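Local structure of arginase (Glaciozyma antarctica, 5YNL) at residues 172-184 against 227-240. The protein probably hydrolyses L-arginine to L-ornithine and urea, and is a cold-adapted enzyme from a psychrophilic yeast. Numbering follows the deposited sequence.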
loop_
_atom_site.group_PDB
_atom_site.type_symbol
_atom_site.label_atom_id
_atom_site.label_comp_id
_atom_site.label_asym_id
_atom_site.label_seq_id
_atom_site.Cartn_x
_atom_site.Cartn_y
_atom_site.Cartn_z
ATOM N N ALA A 172 1.321 -10.979 -8.078
ATOM C CA ALA A 172 0.618 -10.345 -6.953
ATOM C C ALA A 172 -0.554 -9.488 -7.439
ATOM O O ALA A 172 -0.656 -9.168 -8.629
ATOM C CB ALA A 172 1.572 -9.506 -6.127
ATOM N N CYS A 173 -1.429 -9.095 -6.524
ATOM C CA CYS A 173 -2.443 -8.112 -6.860
ATOM C C CYS A 173 -2.298 -6.914 -5.918
ATOM O O CYS A 173 -1.608 -7.018 -4.903
ATOM C CB CYS A 173 -3.831 -8.730 -6.749
ATOM S SG CYS A 173 -4.313 -9.158 -5.091
ATOM N N LEU A 174 -2.928 -5.783 -6.231
ATOM C CA LEU A 174 -2.693 -4.582 -5.438
ATOM C C LEU A 174 -3.987 -3.964 -4.950
ATOM O O LEU A 174 -4.881 -3.639 -5.759
ATOM C CB LEU A 174 -1.903 -3.554 -6.248
ATOM C CG LEU A 174 -1.691 -2.113 -5.734
ATOM C CD1 LEU A 174 -1.015 -2.072 -4.367
ATOM C CD2 LEU A 174 -0.879 -1.300 -6.751
ATOM N N ILE A 175 -4.097 -3.793 -3.633
ATOM C CA ILE A 175 -5.275 -3.138 -3.071
ATOM C C ILE A 175 -4.842 -1.783 -2.548
ATOM O O ILE A 175 -3.982 -1.675 -1.668
ATOM C CB ILE A 175 -5.912 -3.978 -1.962
ATOM C CG1 ILE A 175 -6.394 -5.298 -2.554
ATOM C CG2 ILE A 175 -7.114 -3.243 -1.301
ATOM C CD1 ILE A 175 -7.024 -6.175 -1.536
ATOM N N TRP A 176 -5.420 -0.742 -3.115
ATOM C CA TRP A 176 -4.902 0.586 -2.897
ATOM C C TRP A 176 -5.973 1.325 -2.104
ATOM O O TRP A 176 -7.107 1.493 -2.575
ATOM C CB TRP A 176 -4.669 1.231 -4.254
ATOM C CG TRP A 176 -4.019 2.563 -4.254
ATOM C CD1 TRP A 176 -4.594 3.771 -3.944
ATOM C CD2 TRP A 176 -2.683 2.852 -4.673
ATOM N NE1 TRP A 176 -3.674 4.784 -4.112
ATOM C CE2 TRP A 176 -2.497 4.245 -4.557
ATOM C CE3 TRP A 176 -1.620 2.063 -5.108
ATOM C CZ2 TRP A 176 -1.277 4.862 -4.858
ATOM C CZ3 TRP A 176 -0.420 2.672 -5.408
ATOM C CH2 TRP A 176 -0.256 4.056 -5.286
ATOM N N VAL A 177 -5.629 1.727 -0.886
ATOM C CA VAL A 177 -6.578 2.407 -0.019
ATOM C C VAL A 177 -6.173 3.876 0.137
ATOM O O VAL A 177 -5.121 4.202 0.714
ATOM C CB VAL A 177 -6.680 1.708 1.347
ATOM C CG1 VAL A 177 -7.707 2.434 2.250
ATOM C CG2 VAL A 177 -7.063 0.219 1.163
ATOM N N ASP A 178 -7.011 4.769 -0.394
ATOM C CA ASP A 178 -6.638 6.178 -0.536
ATOM C C ASP A 178 -7.862 6.958 -0.968
ATOM O O ASP A 178 -8.781 6.403 -1.584
ATOM C CB ASP A 178 -5.525 6.327 -1.595
ATOM C CG ASP A 178 -4.748 7.637 -1.473
ATOM O OD1 ASP A 178 -5.388 8.710 -1.483
ATOM O OD2 ASP A 178 -3.502 7.603 -1.373
ATOM N N ALA A 179 -7.880 8.237 -0.604
ATOM C CA ALA A 179 -8.923 9.148 -1.057
ATOM C C ALA A 179 -8.649 9.534 -2.504
ATOM O O ALA A 179 -9.529 10.054 -3.200
ATOM C CB ALA A 179 -8.954 10.387 -0.175
ATOM N N HIS A 180 -7.412 9.288 -2.942
ATOM C CA HIS A 180 -6.944 9.714 -4.259
ATOM C C HIS A 180 -6.531 8.542 -5.124
ATOM O O HIS A 180 -5.919 7.594 -4.642
ATOM C CB HIS A 180 -5.736 10.634 -4.107
ATOM C CG HIS A 180 -5.917 11.701 -3.087
ATOM N ND1 HIS A 180 -6.984 12.582 -3.111
ATOM C CD2 HIS A 180 -5.179 12.040 -2.005
ATOM C CE1 HIS A 180 -6.886 13.414 -2.096
ATOM N NE2 HIS A 180 -5.796 13.107 -1.405
ATOM N N ALA A 181 -6.828 8.633 -6.416
ATOM C CA ALA A 181 -6.444 7.586 -7.363
ATOM C C ALA A 181 -4.956 7.633 -7.725
ATOM O O ALA A 181 -4.399 6.620 -8.144
ATOM C CB ALA A 181 -7.320 7.633 -8.626
ATOM N N ASP A 182 -4.323 8.798 -7.567
ATOM C CA ASP A 182 -2.899 8.969 -7.894
ATOM C C ASP A 182 -2.502 8.346 -9.258
ATOM O O ASP A 182 -1.439 7.724 -9.390
ATOM C CB ASP A 182 -2.012 8.400 -6.768
ATOM C CG ASP A 182 -2.151 9.158 -5.454
ATOM O OD1 ASP A 182 -2.600 10.319 -5.463
ATOM O OD2 ASP A 182 -1.783 8.594 -4.401
ATOM N N ILE A 183 -3.351 8.508 -10.269
ATOM C CA ILE A 183 -3.121 7.808 -11.529
ATOM C C ILE A 183 -2.751 8.721 -12.698
ATOM O O ILE A 183 -2.642 8.266 -13.836
ATOM C CB ILE A 183 -4.319 6.883 -11.894
ATOM C CG1 ILE A 183 -3.853 5.678 -12.719
ATOM C CG2 ILE A 183 -5.418 7.649 -12.609
ATOM C CD1 ILE A 183 -4.874 4.581 -12.776
ATOM N N ASN A 184 -2.527 9.999 -12.415
ATOM C CA ASN A 184 -2.167 10.946 -13.470
ATOM C C ASN A 184 -0.888 10.611 -14.221
ATOM O O ASN A 184 0.124 10.260 -13.617
ATOM C CB ASN A 184 -2.055 12.370 -12.923
ATOM C CG ASN A 184 -3.212 13.236 -13.345
ATOM O OD1 ASN A 184 -4.045 12.824 -14.150
ATOM N ND2 ASN A 184 -3.265 14.450 -12.820
ATOM N N ARG A 227 -5.301 -5.908 -12.059
ATOM C CA ARG A 227 -4.682 -6.379 -10.824
ATOM C C ARG A 227 -4.772 -5.320 -9.707
ATOM O O ARG A 227 -4.435 -5.585 -8.558
ATOM C CB ARG A 227 -3.220 -6.786 -11.085
ATOM C CG ARG A 227 -2.910 -8.305 -11.117
ATOM C CD ARG A 227 -3.788 -9.101 -12.068
ATOM N NE ARG A 227 -4.935 -9.707 -11.379
ATOM C CZ ARG A 227 -5.757 -10.605 -11.928
ATOM N NH1 ARG A 227 -5.566 -11.011 -13.179
ATOM N NH2 ARG A 227 -6.770 -11.103 -11.226
ATOM N N ILE A 228 -5.246 -4.126 -10.038
ATOM C CA ILE A 228 -5.405 -3.079 -9.028
ATOM C C ILE A 228 -6.871 -2.801 -8.700
ATOM O O ILE A 228 -7.727 -2.828 -9.596
ATOM C CB ILE A 228 -4.650 -1.762 -9.405
ATOM C CG1 ILE A 228 -4.938 -0.642 -8.382
ATOM C CG2 ILE A 228 -4.942 -1.346 -10.843
ATOM C CD1 ILE A 228 -4.142 0.660 -8.601
ATOM N N VAL A 229 -7.155 -2.573 -7.408
ATOM C CA VAL A 229 -8.476 -2.133 -6.976
ATOM C C VAL A 229 -8.350 -1.010 -5.943
ATOM O O VAL A 229 -7.436 -1.018 -5.092
ATOM C CB VAL A 229 -9.372 -3.326 -6.494
ATOM C CG1 VAL A 229 -8.822 -3.957 -5.222
ATOM C CG2 VAL A 229 -10.816 -2.889 -6.288
ATOM N N TYR A 230 -9.247 -0.028 -6.047
ATOM C CA TYR A 230 -9.224 1.155 -5.203
ATOM C C TYR A 230 -10.398 1.113 -4.213
ATOM O O TYR A 230 -11.553 0.835 -4.593
ATOM C CB TYR A 230 -9.363 2.412 -6.061
ATOM C CG TYR A 230 -8.146 2.814 -6.861
ATOM C CD1 TYR A 230 -7.108 3.516 -6.274
ATOM C CD2 TYR A 230 -8.052 2.531 -8.212
ATOM C CE1 TYR A 230 -5.999 3.902 -7.001
ATOM C CE2 TYR A 230 -6.936 2.919 -8.955
ATOM C CZ TYR A 230 -5.918 3.603 -8.335
ATOM O OH TYR A 230 -4.806 3.991 -9.048
ATOM N N ILE A 231 -10.104 1.395 -2.948
ATOM C CA ILE A 231 -11.112 1.475 -1.903
ATOM C C ILE A 231 -10.903 2.770 -1.161
ATOM O O ILE A 231 -9.773 3.029 -0.690
ATOM C CB ILE A 231 -10.944 0.334 -0.892
ATOM C CG1 ILE A 231 -11.176 -1.005 -1.599
ATOM C CG2 ILE A 231 -11.911 0.508 0.278
ATOM C CD1 ILE A 231 -10.717 -2.232 -0.827
ATOM N N GLY A 232 -11.974 3.563 -1.017
ATOM C CA GLY A 232 -11.947 4.783 -0.220
ATOM C C GLY A 232 -11.917 6.073 -1.024
ATOM O O GLY A 232 -11.880 7.169 -0.455
ATOM N N LEU A 233 -11.933 5.950 -2.350
ATOM C CA LEU A 233 -11.838 7.113 -3.233
ATOM C C LEU A 233 -12.932 8.170 -2.972
ATOM O O LEU A 233 -14.101 7.838 -2.675
ATOM C CB LEU A 233 -11.865 6.684 -4.700
ATOM C CG LEU A 233 -10.675 5.899 -5.266
ATOM C CD1 LEU A 233 -10.903 5.639 -6.765
ATOM C CD2 LEU A 233 -9.357 6.632 -5.057
ATOM N N ARG A 234 -12.538 9.439 -3.041
ATOM C CA ARG A 234 -13.504 10.531 -2.982
ATOM C C ARG A 234 -13.075 11.722 -3.853
ATOM O O ARG A 234 -13.786 12.078 -4.790
ATOM C CB ARG A 234 -13.873 10.911 -1.534
ATOM C CG ARG A 234 -12.806 11.646 -0.763
ATOM C CD ARG A 234 -12.448 10.920 0.495
ATOM N NE ARG A 234 -12.678 11.744 1.669
ATOM C CZ ARG A 234 -11.952 11.673 2.780
ATOM N NH1 ARG A 234 -10.945 10.808 2.848
ATOM N NH2 ARG A 234 -12.231 12.460 3.820
ATOM N N ASP A 235 -11.915 12.312 -3.588
ATOM C CA ASP A 235 -11.407 13.342 -4.491
ATOM C C ASP A 235 -10.379 12.787 -5.477
ATOM O O ASP A 235 -9.258 12.440 -5.096
ATOM C CB ASP A 235 -10.844 14.564 -3.749
ATOM C CG ASP A 235 -10.358 15.656 -4.703
ATOM O OD1 ASP A 235 -11.197 16.246 -5.417
ATOM O OD2 ASP A 235 -9.139 15.928 -4.740
ATOM N N ILE A 236 -10.775 12.690 -6.741
ATOM C CA ILE A 236 -9.828 12.394 -7.803
ATOM C C ILE A 236 -8.744 13.487 -7.771
ATOM O O ILE A 236 -8.861 14.545 -8.404
ATOM C CB ILE A 236 -10.547 12.225 -9.184
ATOM C CG1 ILE A 236 -11.022 10.779 -9.367
ATOM C CG2 ILE A 236 -9.647 12.572 -10.356
ATOM C CD1 ILE A 236 -12.242 10.396 -8.562
ATOM N N ASP A 237 -7.722 13.250 -6.949
ATOM C CA ASP A 237 -6.542 14.109 -6.900
ATOM C C ASP A 237 -5.503 13.506 -7.817
ATOM O O ASP A 237 -4.937 12.450 -7.519
ATOM C CB ASP A 237 -5.992 14.232 -5.475
ATOM C CG ASP A 237 -4.502 14.564 -5.437
ATOM O OD1 ASP A 237 -3.681 13.626 -5.331
ATOM O OD2 ASP A 237 -4.152 15.762 -5.503
ATOM N N ALA A 238 -5.276 14.173 -8.944
ATOM C CA ALA A 238 -4.366 13.684 -9.969
ATOM C C ALA A 238 -4.600 12.206 -10.284
ATOM O O ALA A 238 -3.660 11.447 -10.487
ATOM C CB ALA A 238 -2.921 13.932 -9.558
ATOM N N GLY A 239 -5.863 11.796 -10.300
ATOM C CA GLY A 239 -6.197 10.421 -10.607
ATOM C C GLY A 239 -7.374 10.356 -11.555
ATOM O O GLY A 239 -8.429 9.831 -11.203
ATOM N N GLU A 240 -7.171 10.873 -12.762
ATOM C CA GLU A 240 -8.250 11.170 -13.710
ATOM C C GLU A 240 -9.375 10.138 -13.794
ATOM O O GLU A 240 -9.137 8.927 -13.885
ATOM C CB GLU A 240 -7.686 11.462 -15.110
ATOM C CG GLU A 240 -8.708 12.042 -16.068
ATOM C CD GLU A 240 -9.419 13.257 -15.496
ATOM O OE1 GLU A 240 -8.745 14.132 -14.912
ATOM O OE2 GLU A 240 -10.658 13.333 -15.631
#
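Trp-176 and Tyr-230 are paired neighbours on the parallel strands 173-177 and 228-231, and the tyrosine turns its ring edge onto the indole face in an offset edge-to-face stack, Trp-176 CD1 lying 3.4 Å from Tyr-230 CE1 and the planes 64° apart. With Tyr-230 CG anti to its carbonyl carbon (chi1 -74°), the ring reaches the loop beyond the partner strand, where OH makes a weak hydrogen bond to Ala-181 O (2.8 Å). Ala-181 CB and Ile-228 CG1 cover opposite faces of this ring. On the other side of the sheet, Ile-175 CG1 lies alongside Val-229 CG1 at 3.8 Å. Backbone bonds join the strands, from Leu-174 N to Arg-227 O at one end to Asp-178 N to Ile-231 O at the other.

Past the strand ends the contact loosens into poorly ordered chain at 236-239, partly exposed at 236-238. Just before it, His-180 ND1 donates an almost straight bond (175°) to Asp-235 O, 3.0 Å away in the ring plane. Asp-178 OD1 accepts from His-180 N (2.6 Å) in an Asx turn, and OD2 bonds His-155. Neighbouring strands of the parallel sheet thus meet through backbone hydrogen bonds and apolar and aromatic packing, whereas Asp-178, His-180 and Asp-182, in the family's DAHAD motif, are consistent with the dimanganese site of arginases, although no metal is modelled here.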